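Local coordinates for hemoglobin subunit beta (Mustelus griseus, PDB 1GCV), which carries oxygen from the gills to the peripheral tissues as the heme-bearing beta subunit of a heterotetrameric hemoglobin, at residues 73-76 with 77-80; 121-124 with 125-129. All blocks are in the same frame, centred on the assembly; numbering follows the deposited sequence.

Contact 1: 73-76 with 77-80. With HEM (protoporphyrin IX containing Fe), chain F.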
loop_
_atom_site.group_PDB
_atom_site.type_symbol
_atom_site.label_atom_id
_atom_site.label_comp_id
_atom_site.label_asym_id
_atom_site.label_seq_id
_atom_site.Cartn_x
_atom_site.Cartn_y
_atom_site.Cartn_z
ATOM N N THR B 73 -21.221 5.731 11.889
ATOM C CA THR B 73 -22.674 5.905 11.750
ATOM C C THR B 73 -23.012 7.280 11.173
ATOM O O THR B 73 -23.941 7.427 10.379
ATOM C CB THR B 73 -23.428 5.754 13.112
ATOM O OG1 THR B 73 -22.525 5.320 14.135
ATOM C CG2 THR B 73 -24.549 4.742 12.988
ATOM N N LEU B 74 -22.241 8.281 11.577
ATOM C CA LEU B 74 -22.431 9.652 11.124
ATOM C C LEU B 74 -22.131 9.836 9.633
ATOM O O LEU B 74 -22.797 10.619 8.960
ATOM C CB LEU B 74 -21.540 10.579 11.955
ATOM C CG LEU B 74 -21.463 12.062 11.589
ATOM C CD1 LEU B 74 -22.555 12.835 12.327
ATOM C CD2 LEU B 74 -20.083 12.602 11.942
ATOM N N PHE B 75 -21.134 9.113 9.121
ATOM C CA PHE B 75 -20.730 9.218 7.715
ATOM C C PHE B 75 -21.343 8.147 6.806
ATOM O O PHE B 75 -20.952 8.021 5.645
ATOM C CB PHE B 75 -19.195 9.139 7.598
ATOM C CG PHE B 75 -18.480 10.453 7.829
ATOM C CD1 PHE B 75 -17.102 10.535 7.670
ATOM C CD2 PHE B 75 -19.172 11.597 8.210
ATOM C CE1 PHE B 75 -16.422 11.732 7.887
ATOM C CE2 PHE B 75 -18.501 12.801 8.430
ATOM C CZ PHE B 75 -17.121 12.864 8.268
ATOM N N LYS B 76 -22.301 7.380 7.315
ATOM C CA LYS B 76 -22.911 6.329 6.506
ATOM C C LYS B 76 -23.462 6.826 5.171
ATOM O O LYS B 76 -23.204 6.226 4.128
ATOM C CB LYS B 76 -24.024 5.624 7.287
ATOM C CG LYS B 76 -24.069 4.124 7.048
ATOM C CD LYS B 76 -25.498 3.613 6.978
ATOM C CE LYS B 76 -26.046 3.320 8.372
ATOM N NZ LYS B 76 -25.032 2.678 9.266
ATOM N N ASP B 77 -24.216 7.920 5.204
ATOM C CA ASP B 77 -24.795 8.479 3.989
ATOM C C ASP B 77 -23.754 9.154 3.114
ATOM O O ASP B 77 -23.802 9.040 1.891
ATOM C CB ASP B 77 -25.891 9.480 4.341
ATOM C CG ASP B 77 -27.217 8.809 4.615
ATOM O OD1 ASP B 77 -27.448 7.698 4.084
ATOM O OD2 ASP B 77 -28.026 9.393 5.363
ATOM N N LEU B 78 -22.827 9.872 3.739
ATOM C CA LEU B 78 -21.758 10.554 3.013
ATOM C C LEU B 78 -20.949 9.502 2.260
ATOM O O LEU B 78 -20.512 9.717 1.128
ATOM C CB LEU B 78 -20.850 11.303 3.992
ATOM C CG LEU B 78 -19.726 12.149 3.401
ATOM C CD1 LEU B 78 -20.306 13.103 2.392
ATOM C CD2 LEU B 78 -19.017 12.915 4.503
ATOM N N SER B 79 -20.761 8.360 2.907
ATOM C CA SER B 79 -20.018 7.253 2.326
ATOM C C SER B 79 -20.754 6.664 1.118
ATOM O O SER B 79 -20.135 6.356 0.098
ATOM C CB SER B 79 -19.794 6.174 3.386
ATOM O OG SER B 79 -19.029 5.104 2.868
ATOM N N LYS B 80 -22.072 6.506 1.236
ATOM C CA LYS B 80 -22.879 5.966 0.143
ATOM C C LYS B 80 -22.902 6.954 -1.011
ATOM O O LYS B 80 -22.930 6.556 -2.171
ATOM C CB LYS B 80 -24.312 5.691 0.606
ATOM C CG LYS B 80 -24.414 4.577 1.623
ATOM C CD LYS B 80 -25.854 4.208 1.897
ATOM C CE LYS B 80 -25.991 2.704 2.046
ATOM N NZ LYS B 80 -27.393 2.304 2.339
HETATM C CHA HEM F . -18.678 15.964 -2.092
HETATM C CHB HEM F . -16.812 15.209 2.333
HETATM C CHC HEM F . -12.755 13.481 0.269
HETATM C CHD HEM F . -14.664 14.150 -4.145
HETATM C C1A HEM F . -18.486 15.925 -0.707
HETATM C C2A HEM F . -19.417 16.445 0.270
HETATM C C3A HEM F . -18.898 16.226 1.497
HETATM C C4A HEM F . -17.624 15.595 1.292
HETATM C CMA HEM F . -19.552 16.522 2.838
HETATM C CAA HEM F . -20.741 17.113 0.009
HETATM C CBA HEM F . -21.796 16.039 -0.048
HETATM C CGA HEM F . -22.988 16.455 -0.873
HETATM O O1A HEM F . -24.122 16.351 -0.364
HETATM O O2A HEM F . -22.791 16.887 -2.031
HETATM C C1B HEM F . -15.586 14.608 2.157
HETATM C C2B HEM F . -14.710 14.298 3.264
HETATM C C3B HEM F . -13.521 13.864 2.698
HETATM C C4B HEM F . -13.718 13.857 1.226
HETATM C CMB HEM F . -15.089 14.395 4.753
HETATM C CAB HEM F . -12.348 13.591 3.410
HETATM C CBB HEM F . -11.618 12.388 3.295
HETATM C C1C HEM F . -12.932 13.477 -1.132
HETATM C C2C HEM F . -11.880 13.173 -2.115
HETATM C C3C HEM F . -12.462 13.289 -3.349
HETATM C C4C HEM F . -13.824 13.747 -3.125
HETATM C CMC HEM F . -10.401 12.877 -1.849
HETATM C CAC HEM F . -11.922 12.946 -4.599
HETATM C CBC HEM F . -10.637 13.298 -5.042
HETATM C C1D HEM F . -15.926 14.668 -3.951
HETATM C C2D HEM F . -16.753 15.129 -5.039
HETATM C C3D HEM F . -17.858 15.672 -4.474
HETATM C C4D HEM F . -17.748 15.484 -3.034
HETATM C CMD HEM F . -16.462 14.974 -6.525
HETATM C CAD HEM F . -18.992 16.388 -5.200
HETATM C CBD HEM F . -18.511 17.677 -5.841
HETATM C CGD HEM F . -19.560 18.769 -5.818
HETATM O O1D HEM F . -19.172 19.956 -5.901
HETATM O O2D HEM F . -20.765 18.439 -5.720
HETATM N NA HEM F . -17.378 15.369 -0.073
HETATM N NB HEM F . -15.005 14.298 0.909
HETATM N NC HEM F . -14.136 13.826 -1.767
HETATM N ND HEM F . -16.541 14.859 -2.719
HETATM FE FE HEM F . -15.875 14.346 -0.902
HETATM O O HOH W 1 -23.930 10.856 6.315
#

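Contact 2: 121-124 with 125-129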
loop_
_atom_site.group_PDB
_atom_site.type_symbol
_atom_site.label_atom_id
_atom_site.label_comp_id
_atom_site.label_asym_id
_atom_site.label_seq_id
_atom_site.Cartn_x
_atom_site.Cartn_y
_atom_site.Cartn_z
ATOM N N ASP B 121 -2.861 11.524 12.326
ATOM C CA ASP B 121 -2.804 10.353 11.459
ATOM C C ASP B 121 -3.902 9.394 11.897
ATOM O O ASP B 121 -4.623 8.827 11.079
ATOM C CB ASP B 121 -1.438 9.675 11.600
ATOM C CG ASP B 121 -1.267 8.504 10.659
ATOM O OD1 ASP B 121 -1.408 7.354 11.109
ATOM O OD2 ASP B 121 -0.988 8.734 9.467
ATOM N N LYS B 122 -4.017 9.228 13.209
ATOM C CA LYS B 122 -5.010 8.349 13.804
ATOM C C LYS B 122 -6.406 8.846 13.484
ATOM O O LYS B 122 -7.282 8.070 13.112
ATOM C CB LYS B 122 -4.812 8.303 15.317
ATOM C CG LYS B 122 -5.746 7.362 16.031
ATOM C CD LYS B 122 -5.630 7.544 17.531
ATOM C CE LYS B 122 -6.007 6.275 18.264
ATOM N NZ LYS B 122 -6.602 6.574 19.591
ATOM N N PHE B 123 -6.612 10.151 13.624
ATOM C CA PHE B 123 -7.912 10.729 13.337
ATOM C C PHE B 123 -8.301 10.547 11.875
ATOM O O PHE B 123 -9.431 10.161 11.582
ATOM C CB PHE B 123 -7.934 12.217 13.684
ATOM C CG PHE B 123 -9.270 12.872 13.449
ATOM C CD1 PHE B 123 -10.394 12.467 14.167
ATOM C CD2 PHE B 123 -9.409 13.880 12.499
ATOM C CE1 PHE B 123 -11.637 13.055 13.942
ATOM C CE2 PHE B 123 -10.650 14.476 12.269
ATOM C CZ PHE B 123 -11.765 14.061 12.993
ATOM N N PHE B 124 -7.377 10.820 10.956
ATOM C CA PHE B 124 -7.685 10.685 9.534
ATOM C C PHE B 124 -7.873 9.245 9.106
ATOM O O PHE B 124 -8.563 8.959 8.130
ATOM C CB PHE B 124 -6.612 11.374 8.700
ATOM C CG PHE B 124 -6.737 12.856 8.718
ATOM C CD1 PHE B 124 -5.640 13.661 8.964
ATOM C CD2 PHE B 124 -7.986 13.449 8.560
ATOM C CE1 PHE B 124 -5.780 15.041 9.061
ATOM C CE2 PHE B 124 -8.134 14.823 8.655
ATOM C CZ PHE B 124 -7.025 15.621 8.908
ATOM N N GLU B 125 -7.260 8.338 9.849
ATOM C CA GLU B 125 -7.390 6.919 9.571
ATOM C C GLU B 125 -8.833 6.513 9.908
ATOM O O GLU B 125 -9.449 5.734 9.183
ATOM C CB GLU B 125 -6.406 6.147 10.438
ATOM C CG GLU B 125 -5.780 4.951 9.783
ATOM C CD GLU B 125 -5.242 3.983 10.818
ATOM O OE1 GLU B 125 -4.368 4.398 11.613
ATOM O OE2 GLU B 125 -5.699 2.817 10.845
ATOM N N VAL B 126 -9.365 7.056 11.006
ATOM C CA VAL B 126 -10.735 6.759 11.438
ATOM C C VAL B 126 -11.743 7.347 10.449
ATOM O O VAL B 126 -12.776 6.738 10.164
ATOM C CB VAL B 126 -11.024 7.339 12.861
ATOM C CG1 VAL B 126 -12.528 7.365 13.135
ATOM C CG2 VAL B 126 -10.312 6.511 13.911
ATOM N N VAL B 127 -11.435 8.532 9.931
ATOM C CA VAL B 127 -12.302 9.208 8.972
ATOM C C VAL B 127 -12.307 8.508 7.595
ATOM O O VAL B 127 -13.357 8.405 6.958
ATOM C CB VAL B 127 -11.890 10.699 8.838
ATOM C CG1 VAL B 127 -12.396 11.280 7.537
ATOM C CG2 VAL B 127 -12.451 11.491 10.016
ATOM N N ILE B 128 -11.146 8.021 7.151
ATOM C CA ILE B 128 -11.026 7.312 5.867
ATOM C C ILE B 128 -11.836 6.014 5.928
ATOM O O ILE B 128 -12.525 5.648 4.981
ATOM C CB ILE B 128 -9.550 6.925 5.556
ATOM C CG1 ILE B 128 -8.673 8.175 5.434
ATOM C CG2 ILE B 128 -9.491 6.102 4.284
ATOM C CD1 ILE B 128 -9.053 9.102 4.314
ATOM N N ASP B 129 -11.733 5.322 7.057
ATOM C CA ASP B 129 -12.435 4.066 7.284
ATOM C C ASP B 129 -13.950 4.266 7.294
ATOM O O ASP B 129 -14.685 3.490 6.698
ATOM C CB ASP B 129 -11.959 3.455 8.610
ATOM C CG ASP B 129 -12.896 2.383 9.138
ATOM O OD1 ASP B 129 -13.587 2.635 10.153
ATOM O OD2 ASP B 129 -12.936 1.285 8.544
HETATM O O HOH W 2 -2.201 6.195 13.213
#

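Contact 1: 73-76 with 77-80
With CG of F75 beside its backbone N (chi1 -84°) and CG of L78 swung to the far side of its own N (chi1 -176°), the two side chains run alongside each other and point the same way. The CD2 methyl of L78 thereby lies over the centre of one face of the F75 ring, a CH-pi contact 4.0 Å from CD2 to the ring centroid. The other methyl, CD1, turns to the heme and comes within 3.5 Å of its methyl carbon CMA, making L78 a wedge between phenyl ring and porphyrin within the heme pocket. Cutting L78 back to an alanine removes both methyls and would probably open a gap between the F75 ring and the porphyrin, leaving the ring face without its CH-pi partner.

F75, the N-cap residue of helix 76-86, offers its carbonyl O to S79 N at 2.8 Å, and K80 N reaches K76 O at 3.1 Å. A water bridges the break between the helices, giving a hydrogen to L74 O and accepting one from L78 N. One turn on, L78 O accepts a bond from ND1 of H82, the proximal heme ligand, a bond that is likely to fix the rotation of its imidazole. Helix 71-74 passes into helix 76-86 at F75, whose ring packs on A60 and A64 of helix 50-66 and on V127 and A130 of helix 114-132, while L78 touches A60 and I131.

Contact 2: 121-124 with 125-129
V127 sets its CG2 methyl over one face of the F123 ring, offset toward the rim, and this CH-pi contact is the main apolar link between side chains one helical turn apart. CG2 stands 4.2 Å from the centroid of the F123 ring, with CZ its nearest ring atom. The ring is placed by a chi1 of -178°, which carries CG away from the backbone N and next to the carbonyl carbon, on the side where the next turn brings V127. The two side chains cross obliquely, and beyond them F123 packs on V65 and M68 while V127 meets L61. F124 points elsewhere and packs against T97, I100 and I101 of helix 93-108.

The backbone bonds are those of a regular alpha-helix. E125 N donates to D121 O at 3.0 Å, and V126 N to K122 O and V127 N to F123 O repeat the same i to i+4 pattern; E125 N also makes a weak second bond to K122 O.

Among the charged groups, D121 and E125 bring like charges together, OD1 of D121 lying 4.2 Å from OE1 of E125. A water sits between them and donates to both, at 2.5 Å from D121 OD1 and 3.2 Å from E125 OE1. K122 leaves in a different direction, its NZ bonded to H2 O and salt-bridged to E7, with a cation-pi contact to W3.

The chemistry is that of an amphipathic helix: F123, F124 and V127 face the globin interior, while the carboxylate pair lies on a more polar side, where the shared water probably eases the repulsion between them.

Contact 1 lies nearer the outside of the subunit and joins the short helix 71-74 to helix 76-86 across a break, whereas contact 2 falls wholly within helix 114-132, closer to the centre of the chain. Each pairs a leucine or valine methyl with a phenylalanine face, but in contact 1 the leucine also lines the heme pocket, whereas in contact 2 the pair packs between helix 114-132 and helix 50-66. Their waters differ too: one joins backbone atoms at a helix junction, the other two carboxylates. The two contacts meet directly where F75 CE1 approaches V127 CG1 at 4.1 Å, so that the apolar sides of the two join at this point, with charged residues on their outer sides.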